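Local coordinates for beta-hydroxyacyl-(Acyl-carrier-protein) dehydratase FabA/FabZ (Xenorhabdus doucetiae, PDB 6QSR), which probably acts as a hotdog-fold dehydratase that removes water from 3-hydroxyacyl chains on acyl carrier protein during biosynthesis of aryl polyene pigments, at residues Met131-Gln136 and Gly141-Glu146; Gly145-Ser148 and Leu154-Gly157; Asp29-His34 and Ser91-Lys96; Gln43-Ser48 and His53-Val58; Ser65-Gln70 and Gly76-Glu81. All coordinates share one frame; numbering follows the deposited sequence.

In the fold
Contact 3 ties the N-terminal loop 29-34 to the C-terminal part of helix 79-97, closing a long loop that encloses contacts 4 and 5. Contact 4 pairs strands 43-48 and 51-57 as a hairpin, and its Val44 and Val47 pack against Tyr31 and Trp93 of contact 3. Contact 5 follows, joining the loop 65-70 to the start of the same helix. Contacts 1 and 2 come later and run into each other, sharing Gly145 and Glu146 and joining strand 140-149 to strands 126-133 and 135-136 on one side and to 152-162 on the other. Ala79 at the helix start touches Ile147 and Val155 of contact 2, bringing the hotdog helix onto the curved antiparallel sheet.

Contact 1: Met131-Gln136 and Gly141-Glu146; sequences MNLLLQ and GSFEGE
Leu133 lies across the ring of Phe143, its CD1 sitting over one face and displaced toward the rim, 3.6 Å from Phe143 CZ. The methyl is 27° off the ring normal, which makes this a CH-pi contact. CG of Leu133 stands opposite the backbone N (chi1 176°), which carries the branch out over the ring. On the same face of the sheet the bent chain of Met131 folds back on its partner strand: SD reaches Gly145 CA at 3.4 Å, where glycine has no side chain in the way, and CE touches Phe143 CB at 4.1 Å.

The backbones pair antiparallel. Asn132 N donates almost straight to Glu144 O at 2.8 Å (175°), and Glu144 N returns the bond to Asn132 O. Beyond Leu133 the register slips at a classic beta bulge. Leu134 N and Leu135 N both donate to Ser142 O, at 2.8 and 3.1 Å, and Ser142 N donates to Leu135 O at 2.7 Å. The hydroxyl of Ser142 is hydrogen-bonded to Asn160 of strand 152-162.

Strands 51-57 and 152-162 flank the pair, while Met131 and Phe143 rest on Ile87 of helix 79-97, with Trp90 edge-to-face against Phe143.

Contact 2: Gly145-Ser148 and Leu154-Gly157; sequences GEIS and LVTG
The carbonyl oxygen of Ile147 is gripped by two consecutive amides of the opposite strand. Leu154 N donates to Ile147 O at 2.8 Å, and Val155 N reaches the same oxygen at 3.1 Å. Both donors lie in the carbonyl plane, the Val155 amide on a lone pair. With two residues of 154-157 facing a single one, this is a classic beta bulge. The amide of Ile147 completes the exchange by donating to Val155 O at 3.0 Å, tilted 31° from the carbonyl plane.

The bulge belongs to the hairpin of strands 140-149 and 152-162, part of the curved antiparallel sheet that wraps the central helix of the hotdog fold. On the side toward that helix, Ile147 and Val155 lie alongside each other and point the same way, their CB atoms 3.9 Å apart. Ile147 CG1, anti to the carbonyl carbon (chi1 -55°), comes within 4.1 Å of Val155 CB. Ala79 of helix 79-97 touches both side chains, Met82 adds to Ile147, and Met83 to Val155.

Farther along, Gly145 N donates to Gly157 O at 2.7 Å, while the return bond from Gly157 N to Gly145 O is weak. Between these bonded pairs, CA-H groups meet carbonyls: Glu146 CA lies 3.3 Å from Val155 O. CB and CG of Glu146 pass near that same oxygen as its chain extends on the other face, where Thr156 also points.

Contact 3: Asp29-His34 and Ser91-Lys96; sequences DRYLPH and SGWHRK. With NA (sodium ion), chain C.
The phenol of Tyr31 and the indole of Trp93 lie side by side and point the same way. Gly92 C approaches the Tyr31 ring at its edge, near the ring plane, while the Tyr31 hydroxyl comes in at the edge of the indole, in its plane, with OH 3.8 Å from Trp93 CE3. The Trp93 side chain also covers the neighbouring His94 ring, placing CD1 over the centre of one face. This joins a sodium-binding loop to the C-terminal part of helix 79-97, the central helix of the hotdog fold.

A chi1 of -60° turns CG of Tyr31 away from its carbonyl carbon and brings the ring against Trp93, with Tyr31 CE1 4.0 Å from Trp93 CB. The hydroxyl itself is hydrogen-bonded to Leu26 N. The backbones come closest at Gly92, where glycine lets the chains approach: its CA lies 3.3 Å from Tyr31 O in a CA-H...O contact.

Lys96 bends toward the loop and donates NZ to Arg30 O at 3.2 Å, from well above the carbonyl plane. A water bridges the same two groups, so Arg30 O is held twice over.

Pro33 and His34 pack on Phe33 of the neighbouring subunit, whose ring meets that of His34 edge-to-face. The sodium ion is coordinated by Asp29 O at 2.4 Å, Leu32 O at 2.4 Å and His34 O at 2.3 Å, together with two waters. One of these waters also donates to Asp29 OD2.

Contact 4: Gln43-Ser48 and His53-Val58; sequences QVINVS and HCQVTV
Ile45 spreads its side chain over the ring of His53, beginning at CB, which stands over the ring centre, 3.8 Å from the centroid and 13° off the normal, as a CH-pi contact. From there CG2 goes to the ND1 side, 3.6 Å from His53 ND1, while CG1 passes over the CD2 and NE2 side of the ring and meets Gln55 CB at 3.9 Å. CD1, at the tip, lies 4.0 Å from Gln55 OE1. The first torsion (chi1 -57°) keeps CG2 on the ring and leads CG1 and CD1 on toward Gln55.

The contact is a beta hairpin, strand 43-48 with strand 51-57, and it carries a classic beta bulge. Ile45 and Asn46 both face His53, whose carbonyl oxygen accepts from Ile45 N at 2.8 Å and from Asn46 N at 3.0 Å. Asn46 O takes the amide of His53 in return in a nearly straight bond (175°). On the other side of the bulge, Gln43 and Gln55 exchange a regular pair of backbone bonds.

The face carrying His53 and Gln55 has its polar ends tied down beyond the hairpin: His53 NE2 and Gln55 NE2 are both hydrogen-bonded to Asp128 OD1 of strand 126-133, which should help keep the imidazole turned flat beneath Ile45. Val44 and Cys54 point from the opposite face, where both touch Val89 of helix 79-97. Beside this pair Cys54 CA lies 3.2 Å from Gln43 O, a CA-H...O contact.

Contact 5: Ser65-Gln70 and Gly76-Glu81; sequences SPFLNQ and GWFAIE
Phe78 meets Phe67 after Gly76 and Trp77 have begun the turn into the helix, and these two phenylalanines are the one pair of residues that touches across the segments. The Trp77 indole NE1 is hydrogen-bonded to Asp46 of the AMP-dependent synthetase and ligase chain.

Phe78 carries the contact. Its CG is anti to the carbonyl carbon (chi1 -74°), which sends the ring toward the 3-10 turn 65-67. There Phe67 CB sits over one face of the Phe78 ring, shifted toward the rim and 4.0 Å from its centroid, a CH-pi contact. The two rings are canted, with planes at 50° and centroids 5.4 Å apart. Their closest atoms are Phe67 CD1 and Phe78 CE1 at 3.6 Å. Pro66 CB covers a face of the Phe67 ring, and Leu74 also touches that side chain.

With Ala79 the chain enters helix 79-97, and Ala79 N is hydrogen-bonded to Gly76 O at 3.1 Å. Ile80 follows, and together with Phe67 and Phe78 it also packs on the AMP-dependent synthetase and ligase chain. The aromatic pair thus sits beside the interface of the heterocomplex, where the central helix of the hotdog fold begins.

Contact 1: Met131-Gln136 and Gly141-Glu146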
# COMPACT_ATOMS: atom_id res chain seq x y z
N MET B 131 14.67 -1.30 -3.99
CA MET B 131 14.44 0.15 -3.82
C MET B 131 15.78 0.91 -3.74
O MET B 131 16.72 0.46 -3.07
CB MET B 131 13.61 0.44 -2.57
CG MET B 131 12.30 -0.36 -2.44
SD MET B 131 11.21 -0.10 -3.85
CE MET B 131 10.61 1.57 -3.55
N ASN B 132 15.84 2.06 -4.42
CA ASN B 132 17.01 2.95 -4.46
C ASN B 132 16.69 4.27 -3.78
O ASN B 132 15.69 4.92 -4.11
CB ASN B 132 17.41 3.25 -5.90
CG ASN B 132 17.86 2.03 -6.66
OD1 ASN B 132 18.51 1.15 -6.11
ND2 ASN B 132 17.53 1.98 -7.94
N LEU B 133 17.53 4.68 -2.83
CA LEU B 133 17.33 5.92 -2.10
C LEU B 133 17.47 7.14 -3.02
O LEU B 133 18.46 7.27 -3.73
CB LEU B 133 18.35 6.01 -0.96
CG LEU B 133 18.38 7.29 -0.12
CD1 LEU B 133 17.07 7.50 0.62
CD2 LEU B 133 19.56 7.24 0.84
N LEU B 134 16.48 8.04 -2.98
CA LEU B 134 16.59 9.35 -3.62
C LEU B 134 16.97 10.38 -2.55
O LEU B 134 18.07 10.94 -2.59
CB LEU B 134 15.30 9.74 -4.36
CG LEU B 134 14.78 8.73 -5.40
CD1 LEU B 134 13.45 9.16 -6.01
CD2 LEU B 134 15.81 8.49 -6.50
N LEU B 135 16.08 10.58 -1.57
CA LEU B 135 16.25 11.56 -0.48
C LEU B 135 15.75 10.99 0.84
O LEU B 135 14.68 10.37 0.87
CB LEU B 135 15.42 12.82 -0.74
CG LEU B 135 15.98 14.03 -1.48
CD1 LEU B 135 15.66 13.98 -2.96
CD2 LEU B 135 15.41 15.30 -0.85
N GLN B 136 16.46 11.26 1.94
CA GLN B 136 16.02 10.84 3.28
C GLN B 136 16.47 11.82 4.38
O GLN B 136 17.51 12.46 4.24
CB GLN B 136 16.52 9.42 3.57
CG GLN B 136 16.22 8.85 4.97
CD GLN B 136 17.36 9.03 5.96
OE1 GLN B 136 18.53 9.12 5.59
NE2 GLN B 136 17.01 9.04 7.24
N GLY B 141 11.24 9.92 3.74
CA GLY B 141 12.06 9.16 2.80
C GLY B 141 11.46 9.21 1.41
O GLY B 141 10.24 9.20 1.26
N SER B 142 12.32 9.26 0.40
CA SER B 142 11.89 9.26 -1.00
C SER B 142 12.72 8.22 -1.75
O SER B 142 13.95 8.28 -1.71
CB SER B 142 12.07 10.65 -1.60
OG SER B 142 11.57 10.67 -2.93
N PHE B 143 12.06 7.26 -2.40
CA PHE B 143 12.73 6.12 -3.02
C PHE B 143 12.15 5.81 -4.39
O PHE B 143 10.94 5.92 -4.59
CB PHE B 143 12.56 4.86 -2.16
CG PHE B 143 13.38 4.84 -0.89
CD1 PHE B 143 13.01 5.61 0.21
CD2 PHE B 143 14.50 4.02 -0.78
CE1 PHE B 143 13.76 5.59 1.38
CE2 PHE B 143 15.24 3.99 0.39
CZ PHE B 143 14.87 4.77 1.47
N GLU B 144 13.02 5.44 -5.33
CA GLU B 144 12.60 4.86 -6.61
C GLU B 144 12.68 3.34 -6.46
O GLU B 144 13.53 2.84 -5.71
CB GLU B 144 13.49 5.34 -7.75
CG GLU B 144 12.94 5.05 -9.14
CD GLU B 144 13.64 5.86 -10.22
OE1 GLU B 144 12.97 6.17 -11.23
OE2 GLU B 144 14.84 6.19 -10.06
N GLY B 145 11.82 2.61 -7.18
CA GLY B 145 11.67 1.18 -6.96
C GLY B 145 11.41 0.32 -8.18
O GLY B 145 10.92 0.80 -9.19
N GLU B 146 11.74 -0.96 -8.05
CA GLU B 146 11.50 -1.93 -9.10
C GLU B 146 11.11 -3.28 -8.47
O GLU B 146 11.76 -3.74 -7.53
CB GLU B 146 12.76 -2.05 -9.95
CG GLU B 146 12.78 -3.14 -11.00
CD GLU B 146 14.17 -3.33 -11.56
OE1 GLU B 146 14.80 -4.37 -11.25
OE2 GLU B 146 14.65 -2.41 -12.27

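Contact 2: Gly145-Ser148 and Leu154-Gly157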
# COMPACT_ATOMS: atom_id res chain seq x y z
N GLY B 145 11.82 2.61 -7.18
CA GLY B 145 11.67 1.18 -6.96
C GLY B 145 11.41 0.32 -8.18
O GLY B 145 10.92 0.80 -9.19
N GLU B 146 11.74 -0.96 -8.05
CA GLU B 146 11.50 -1.93 -9.10
C GLU B 146 11.11 -3.28 -8.47
O GLU B 146 11.76 -3.74 -7.53
CB GLU B 146 12.76 -2.05 -9.95
CG GLU B 146 12.78 -3.14 -11.00
CD GLU B 146 14.17 -3.33 -11.56
OE1 GLU B 146 14.80 -4.37 -11.25
OE2 GLU B 146 14.65 -2.41 -12.27
N ILE B 147 10.03 -3.88 -8.98
CA ILE B 147 9.71 -5.29 -8.73
C ILE B 147 10.03 -6.08 -9.99
O ILE B 147 9.56 -5.74 -11.08
CB ILE B 147 8.24 -5.51 -8.30
CG1 ILE B 147 7.92 -4.63 -7.09
CG2 ILE B 147 7.99 -6.98 -7.96
CD1 ILE B 147 6.56 -4.87 -6.48
N SER B 148 10.84 -7.12 -9.82
CA SER B 148 11.23 -8.02 -10.90
C SER B 148 11.01 -9.48 -10.51
O SER B 148 10.88 -9.82 -9.33
CB SER B 148 12.69 -7.76 -11.29
OG SER B 148 13.57 -8.10 -10.23
N LEU B 154 8.76 -6.07 -13.71
CA LEU B 154 7.30 -6.07 -13.73
C LEU B 154 6.64 -4.79 -13.23
O LEU B 154 5.52 -4.50 -13.61
CB LEU B 154 6.78 -7.24 -12.90
CG LEU B 154 7.17 -8.64 -13.35
CD1 LEU B 154 6.61 -9.65 -12.36
CD2 LEU B 154 6.67 -8.94 -14.76
N VAL B 155 7.32 -4.06 -12.34
CA VAL B 155 6.81 -2.80 -11.78
C VAL B 155 7.96 -1.81 -11.63
O VAL B 155 9.05 -2.20 -11.22
CB VAL B 155 6.15 -3.01 -10.39
CG1 VAL B 155 5.47 -1.74 -9.92
CG2 VAL B 155 5.16 -4.16 -10.42
N THR B 156 7.70 -0.55 -11.96
CA THR B 156 8.61 0.55 -11.62
C THR B 156 7.78 1.59 -10.88
O THR B 156 6.56 1.59 -10.99
CB THR B 156 9.29 1.19 -12.86
OG1 THR B 156 8.30 1.67 -13.79
CG2 THR B 156 10.21 0.19 -13.56
N GLY B 157 8.44 2.47 -10.13
CA GLY B 157 7.72 3.47 -9.35
C GLY B 157 8.58 4.32 -8.45
O GLY B 157 9.76 4.01 -8.22

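Contact 3: Asp29-His34 and Ser91-Lys96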
# COMPACT_ATOMS: atom_id res chain seq x y z
N ASP B 29 10.50 -9.28 9.31
CA ASP B 29 9.60 -8.65 10.30
C ASP B 29 10.32 -7.92 11.45
O ASP B 29 9.76 -6.97 12.01
CB ASP B 29 8.59 -9.67 10.86
CG ASP B 29 9.23 -10.67 11.82
OD1 ASP B 29 9.64 -11.75 11.37
OD2 ASP B 29 9.32 -10.37 13.03
N ARG B 30 11.53 -8.34 11.80
CA ARG B 30 12.32 -7.69 12.87
C ARG B 30 12.79 -6.26 12.53
O ARG B 30 13.11 -5.49 13.44
CB ARG B 30 13.53 -8.56 13.26
CG ARG B 30 13.19 -9.97 13.73
CD ARG B 30 12.37 -9.99 15.01
NE ARG B 30 12.25 -11.35 15.55
CZ ARG B 30 13.18 -11.99 16.26
NH1 ARG B 30 12.93 -13.23 16.69
NH2 ARG B 30 14.35 -11.42 16.57
N TYR B 31 12.83 -5.91 11.25
CA TYR B 31 13.18 -4.57 10.80
C TYR B 31 11.98 -3.61 10.63
O TYR B 31 12.18 -2.42 10.33
CB TYR B 31 13.94 -4.65 9.47
CG TYR B 31 15.23 -5.43 9.54
CD1 TYR B 31 16.36 -4.90 10.18
CD2 TYR B 31 15.34 -6.70 8.97
CE1 TYR B 31 17.55 -5.60 10.24
CE2 TYR B 31 16.53 -7.42 9.03
CZ TYR B 31 17.63 -6.87 9.66
OH TYR B 31 18.81 -7.59 9.72
N LEU B 32 10.76 -4.11 10.82
CA LEU B 32 9.53 -3.33 10.61
C LEU B 32 8.72 -3.15 11.89
O LEU B 32 8.69 -4.05 12.73
CB LEU B 32 8.64 -4.06 9.59
CG LEU B 32 9.24 -4.18 8.18
CD1 LEU B 32 8.43 -5.14 7.33
CD2 LEU B 32 9.30 -2.81 7.54
N PRO B 33 8.00 -2.01 12.02
CA PRO B 33 7.00 -1.93 13.09
C PRO B 33 5.83 -2.90 12.85
O PRO B 33 5.18 -3.32 13.80
CB PRO B 33 6.56 -0.47 13.04
CG PRO B 33 6.83 -0.02 11.65
CD PRO B 33 7.99 -0.82 11.15
N HIS B 34 5.59 -3.23 11.58
CA HIS B 34 4.58 -4.19 11.13
C HIS B 34 4.74 -5.53 11.82
O HIS B 34 5.87 -5.93 12.14
CB HIS B 34 4.69 -4.46 9.62
CG HIS B 34 4.63 -3.23 8.76
ND1 HIS B 34 5.60 -2.25 8.81
CD2 HIS B 34 3.76 -2.85 7.80
CE1 HIS B 34 5.31 -1.30 7.93
NE2 HIS B 34 4.20 -1.64 7.31
N SER B 91 15.12 1.38 6.48
CA SER B 91 15.23 2.27 7.64
C SER B 91 15.41 1.48 8.93
O SER B 91 16.18 1.90 9.80
CB SER B 91 14.04 3.22 7.75
OG SER B 91 12.82 2.52 7.77
N GLY B 92 14.73 0.34 9.05
CA GLY B 92 14.89 -0.55 10.20
C GLY B 92 16.29 -1.07 10.40
O GLY B 92 16.80 -1.06 11.53
N TRP B 93 16.91 -1.54 9.32
CA TRP B 93 18.29 -2.05 9.33
C TRP B 93 19.27 -0.98 9.82
O TRP B 93 20.11 -1.25 10.66
CB TRP B 93 18.72 -2.56 7.93
CG TRP B 93 20.23 -2.51 7.68
CD1 TRP B 93 20.94 -1.45 7.22
CD2 TRP B 93 21.17 -3.57 7.89
NE1 TRP B 93 22.27 -1.76 7.14
CE2 TRP B 93 22.45 -3.06 7.53
CE3 TRP B 93 21.07 -4.89 8.33
CZ2 TRP B 93 23.61 -3.83 7.61
CZ3 TRP B 93 22.23 -5.65 8.42
CH2 TRP B 93 23.49 -5.12 8.05
N HIS B 94 19.14 0.22 9.27
CA HIS B 94 20.02 1.34 9.63
C HIS B 94 19.83 1.85 11.05
O HIS B 94 20.81 2.25 11.69
CB HIS B 94 19.89 2.46 8.60
CG HIS B 94 20.56 2.14 7.31
ND1 HIS B 94 19.87 1.79 6.17
CD2 HIS B 94 21.88 2.03 7.00
CE1 HIS B 94 20.73 1.51 5.21
NE2 HIS B 94 21.95 1.65 5.68
N ARG B 95 18.60 1.82 11.56
CA ARG B 95 18.36 2.10 12.99
C ARG B 95 19.02 1.06 13.91
O ARG B 95 19.57 1.42 14.95
CB ARG B 95 16.86 2.15 13.29
CG ARG B 95 16.16 3.42 12.86
CD ARG B 95 14.69 3.32 13.22
NE ARG B 95 13.92 4.54 12.95
CZ ARG B 95 13.21 5.24 13.83
NH1 ARG B 95 12.56 6.33 13.42
NH2 ARG B 95 13.12 4.89 15.12
N LYS B 96 18.96 -0.22 13.51
CA LYS B 96 19.58 -1.31 14.28
C LYS B 96 21.11 -1.25 14.26
O LYS B 96 21.74 -1.51 15.29
CB LYS B 96 19.10 -2.68 13.79
CG LYS B 96 17.63 -2.92 14.04
CD LYS B 96 17.32 -4.31 14.59
CE LYS B 96 16.00 -4.30 15.34
NZ LYS B 96 15.50 -5.67 15.61
NA NA C . 7.85 -6.27 13.25
O HOH W 1 7.48 -8.53 14.08
O HOH W 2 12.85 -5.76 16.11
O HOH W 3 7.94 -5.69 15.39

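Contact 4: Gln43-Ser48 and His53-Val58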
# COMPACT_ATOMS: atom_id res chain seq x y z
N GLN B 43 12.01 -12.28 2.89
CA GLN B 43 13.47 -12.40 2.98
C GLN B 43 14.17 -11.06 2.69
O GLN B 43 13.85 -10.41 1.69
CB GLN B 43 13.91 -13.45 1.95
CG GLN B 43 15.36 -13.86 2.00
CD GLN B 43 15.59 -15.22 2.64
OE1 GLN B 43 14.98 -15.56 3.66
NE2 GLN B 43 16.47 -16.01 2.03
N VAL B 44 15.10 -10.66 3.56
CA VAL B 44 16.03 -9.56 3.26
C VAL B 44 17.19 -10.18 2.48
O VAL B 44 17.84 -11.11 2.98
CB VAL B 44 16.60 -8.85 4.52
CG1 VAL B 44 17.39 -7.61 4.13
CG2 VAL B 44 15.49 -8.44 5.46
N ILE B 45 17.44 -9.69 1.27
CA ILE B 45 18.54 -10.18 0.43
C ILE B 45 19.78 -9.29 0.59
O ILE B 45 20.89 -9.79 0.74
CB ILE B 45 18.12 -10.25 -1.06
CG1 ILE B 45 16.87 -11.13 -1.26
CG2 ILE B 45 19.26 -10.77 -1.93
CD1 ILE B 45 17.04 -12.59 -0.89
N ASN B 46 19.59 -7.97 0.54
CA ASN B 46 20.71 -7.04 0.69
C ASN B 46 20.22 -5.68 1.18
O ASN B 46 19.10 -5.27 0.87
CB ASN B 46 21.46 -6.88 -0.64
CG ASN B 46 22.95 -6.78 -0.45
OD1 ASN B 46 23.47 -5.75 -0.03
ND2 ASN B 46 23.66 -7.86 -0.76
N VAL B 47 21.07 -5.02 1.96
CA VAL B 47 20.85 -3.64 2.37
C VAL B 47 22.17 -2.89 2.37
O VAL B 47 23.20 -3.42 2.80
CB VAL B 47 20.26 -3.52 3.81
CG1 VAL B 47 19.70 -2.12 4.02
CG2 VAL B 47 19.18 -4.56 4.09
N SER B 48 22.12 -1.64 1.90
CA SER B 48 23.27 -0.74 1.96
C SER B 48 22.78 0.67 2.24
O SER B 48 21.58 0.89 2.36
CB SER B 48 24.06 -0.81 0.65
OG SER B 48 23.38 -0.15 -0.40
N HIS B 53 17.22 -4.67 -1.11
CA HIS B 53 16.68 -5.77 -1.90
C HIS B 53 16.03 -6.76 -0.93
O HIS B 53 16.69 -7.30 -0.03
CB HIS B 53 17.80 -6.45 -2.67
CG HIS B 53 17.37 -7.59 -3.55
ND1 HIS B 53 18.26 -8.31 -4.30
CD2 HIS B 53 16.15 -8.13 -3.80
CE1 HIS B 53 17.62 -9.25 -4.98
NE2 HIS B 53 16.34 -9.16 -4.70
N CYS B 54 14.73 -7.00 -1.15
CA CYS B 54 13.94 -7.97 -0.40
C CYS B 54 13.20 -8.87 -1.37
O CYS B 54 13.01 -8.54 -2.55
CB CYS B 54 12.92 -7.27 0.50
SG CYS B 54 13.63 -6.35 1.87
N GLN B 55 12.74 -10.00 -0.84
CA GLN B 55 12.15 -11.03 -1.65
C GLN B 55 10.88 -11.58 -1.02
O GLN B 55 10.74 -11.61 0.21
CB GLN B 55 13.17 -12.15 -1.87
CG GLN B 55 12.89 -13.04 -3.06
CD GLN B 55 14.05 -13.95 -3.40
OE1 GLN B 55 14.32 -14.91 -2.68
NE2 GLN B 55 14.74 -13.67 -4.51
N VAL B 56 9.95 -12.01 -1.87
CA VAL B 56 8.72 -12.63 -1.41
C VAL B 56 8.14 -13.49 -2.52
O VAL B 56 8.28 -13.15 -3.70
CB VAL B 56 7.70 -11.57 -0.94
CG1 VAL B 56 7.20 -10.70 -2.09
CG2 VAL B 56 6.54 -12.23 -0.20
N THR B 57 7.48 -14.58 -2.14
CA THR B 57 6.94 -15.54 -3.12
C THR B 57 5.41 -15.52 -3.06
O THR B 57 4.82 -15.49 -1.98
CB THR B 57 7.54 -16.95 -2.89
OG1 THR B 57 8.96 -16.88 -3.02
CG2 THR B 57 7.01 -17.97 -3.90
N VAL B 58 4.77 -15.50 -4.23
CA VAL B 58 3.31 -15.51 -4.31
C VAL B 58 2.84 -16.95 -4.10
O VAL B 58 2.84 -17.76 -5.03
CB VAL B 58 2.80 -14.93 -5.65
CG1 VAL B 58 1.27 -14.89 -5.65
CG2 VAL B 58 3.35 -13.53 -5.90

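Contact 5: Ser65-Gln70 and Gly76-Glu81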
# COMPACT_ATOMS: atom_id res chain seq x y z
N SER B 65 -0.72 -14.88 1.21
CA SER B 65 -1.95 -15.69 1.02
C SER B 65 -3.29 -15.00 1.38
O SER B 65 -4.27 -15.20 0.65
CB SER B 65 -1.84 -17.06 1.68
OG SER B 65 -1.77 -16.99 3.08
N PRO B 66 -3.33 -14.16 2.44
CA PRO B 66 -4.55 -13.39 2.71
C PRO B 66 -4.95 -12.36 1.64
O PRO B 66 -6.10 -11.91 1.63
CB PRO B 66 -4.23 -12.65 4.02
CG PRO B 66 -3.15 -13.46 4.66
CD PRO B 66 -2.32 -13.94 3.50
N PHE B 67 -4.02 -11.98 0.75
CA PHE B 67 -4.24 -10.92 -0.24
C PHE B 67 -4.43 -11.43 -1.68
O PHE B 67 -4.56 -10.62 -2.61
CB PHE B 67 -3.07 -9.93 -0.17
CG PHE B 67 -2.72 -9.54 1.23
CD1 PHE B 67 -3.48 -8.60 1.91
CD2 PHE B 67 -1.66 -10.15 1.90
CE1 PHE B 67 -3.19 -8.25 3.22
CE2 PHE B 67 -1.36 -9.81 3.22
CZ PHE B 67 -2.12 -8.85 3.87
N LEU B 68 -4.48 -12.75 -1.87
CA LEU B 68 -4.68 -13.32 -3.21
C LEU B 68 -6.14 -13.18 -3.63
O LEU B 68 -7.05 -13.27 -2.79
CB LEU B 68 -4.28 -14.79 -3.27
CG LEU B 68 -2.90 -15.17 -2.75
CD1 LEU B 68 -2.68 -16.67 -2.88
CD2 LEU B 68 -1.81 -14.39 -3.46
N ASN B 69 -6.36 -12.96 -4.92
CA ASN B 69 -7.71 -12.82 -5.48
C ASN B 69 -8.32 -14.22 -5.70
O ASN B 69 -7.67 -15.24 -5.42
CB ASN B 69 -7.68 -11.95 -6.77
CG ASN B 69 -6.96 -12.63 -7.92
OD1 ASN B 69 -6.77 -13.84 -7.93
ND2 ASN B 69 -6.55 -11.84 -8.91
N GLN B 70 -9.54 -14.27 -6.21
CA GLN B 70 -10.27 -15.55 -6.36
C GLN B 70 -9.58 -16.57 -7.29
O GLN B 70 -9.84 -17.77 -7.20
CB GLN B 70 -11.72 -15.29 -6.80
CG GLN B 70 -11.88 -14.68 -8.19
CD GLN B 70 -13.27 -14.08 -8.41
OE1 GLN B 70 -13.72 -13.23 -7.64
NE2 GLN B 70 -13.94 -14.53 -9.45
N GLY B 76 -1.89 -6.51 -8.78
CA GLY B 76 -0.76 -5.63 -9.08
C GLY B 76 -0.57 -4.45 -8.16
O GLY B 76 0.56 -4.04 -7.92
N TRP B 77 -1.67 -3.90 -7.66
CA TRP B 77 -1.62 -2.74 -6.75
C TRP B 77 -0.93 -2.99 -5.41
O TRP B 77 -0.43 -2.04 -4.79
CB TRP B 77 -3.01 -2.12 -6.55
CG TRP B 77 -4.08 -3.02 -6.00
CD1 TRP B 77 -4.35 -3.27 -4.69
CD2 TRP B 77 -5.08 -3.72 -6.76
NE1 TRP B 77 -5.43 -4.11 -4.59
CE2 TRP B 77 -5.90 -4.40 -5.84
CE3 TRP B 77 -5.34 -3.86 -8.13
CZ2 TRP B 77 -6.98 -5.20 -6.24
CZ3 TRP B 77 -6.42 -4.66 -8.53
CH2 TRP B 77 -7.23 -5.32 -7.59
N PHE B 78 -0.83 -4.25 -4.98
CA PHE B 78 -0.01 -4.60 -3.81
C PHE B 78 1.50 -4.34 -3.98
O PHE B 78 2.24 -4.37 -3.00
CB PHE B 78 -0.27 -6.05 -3.37
CG PHE B 78 -1.58 -6.24 -2.68
CD1 PHE B 78 -1.68 -6.06 -1.31
CD2 PHE B 78 -2.73 -6.52 -3.41
CE1 PHE B 78 -2.91 -6.18 -0.68
CE2 PHE B 78 -3.96 -6.65 -2.78
CZ PHE B 78 -4.05 -6.48 -1.41
N ALA B 79 1.96 -4.10 -5.21
CA ALA B 79 3.31 -3.60 -5.46
C ALA B 79 3.70 -2.40 -4.60
O ALA B 79 4.83 -2.34 -4.11
CB ALA B 79 3.47 -3.26 -6.94
N ILE B 80 2.78 -1.46 -4.39
CA ILE B 80 3.10 -0.29 -3.57
C ILE B 80 3.38 -0.66 -2.11
O ILE B 80 4.28 -0.07 -1.49
CB ILE B 80 2.04 0.84 -3.63
CG1 ILE B 80 0.66 0.38 -3.17
CG2 ILE B 80 1.98 1.39 -5.04
CD1 ILE B 80 0.08 1.20 -2.03
N GLU B 81 2.66 -1.65 -1.58
CA GLU B 81 2.85 -2.10 -0.20
C GLU B 81 4.12 -2.93 -0.04
O GLU B 81 4.80 -2.82 0.98
CB GLU B 81 1.64 -2.91 0.30
CG GLU B 81 1.70 -3.32 1.78
CD GLU B 81 1.74 -2.16 2.76
OE1 GLU B 81 1.39 -1.02 2.37
OE2 GLU B 81 2.11 -2.37 3.94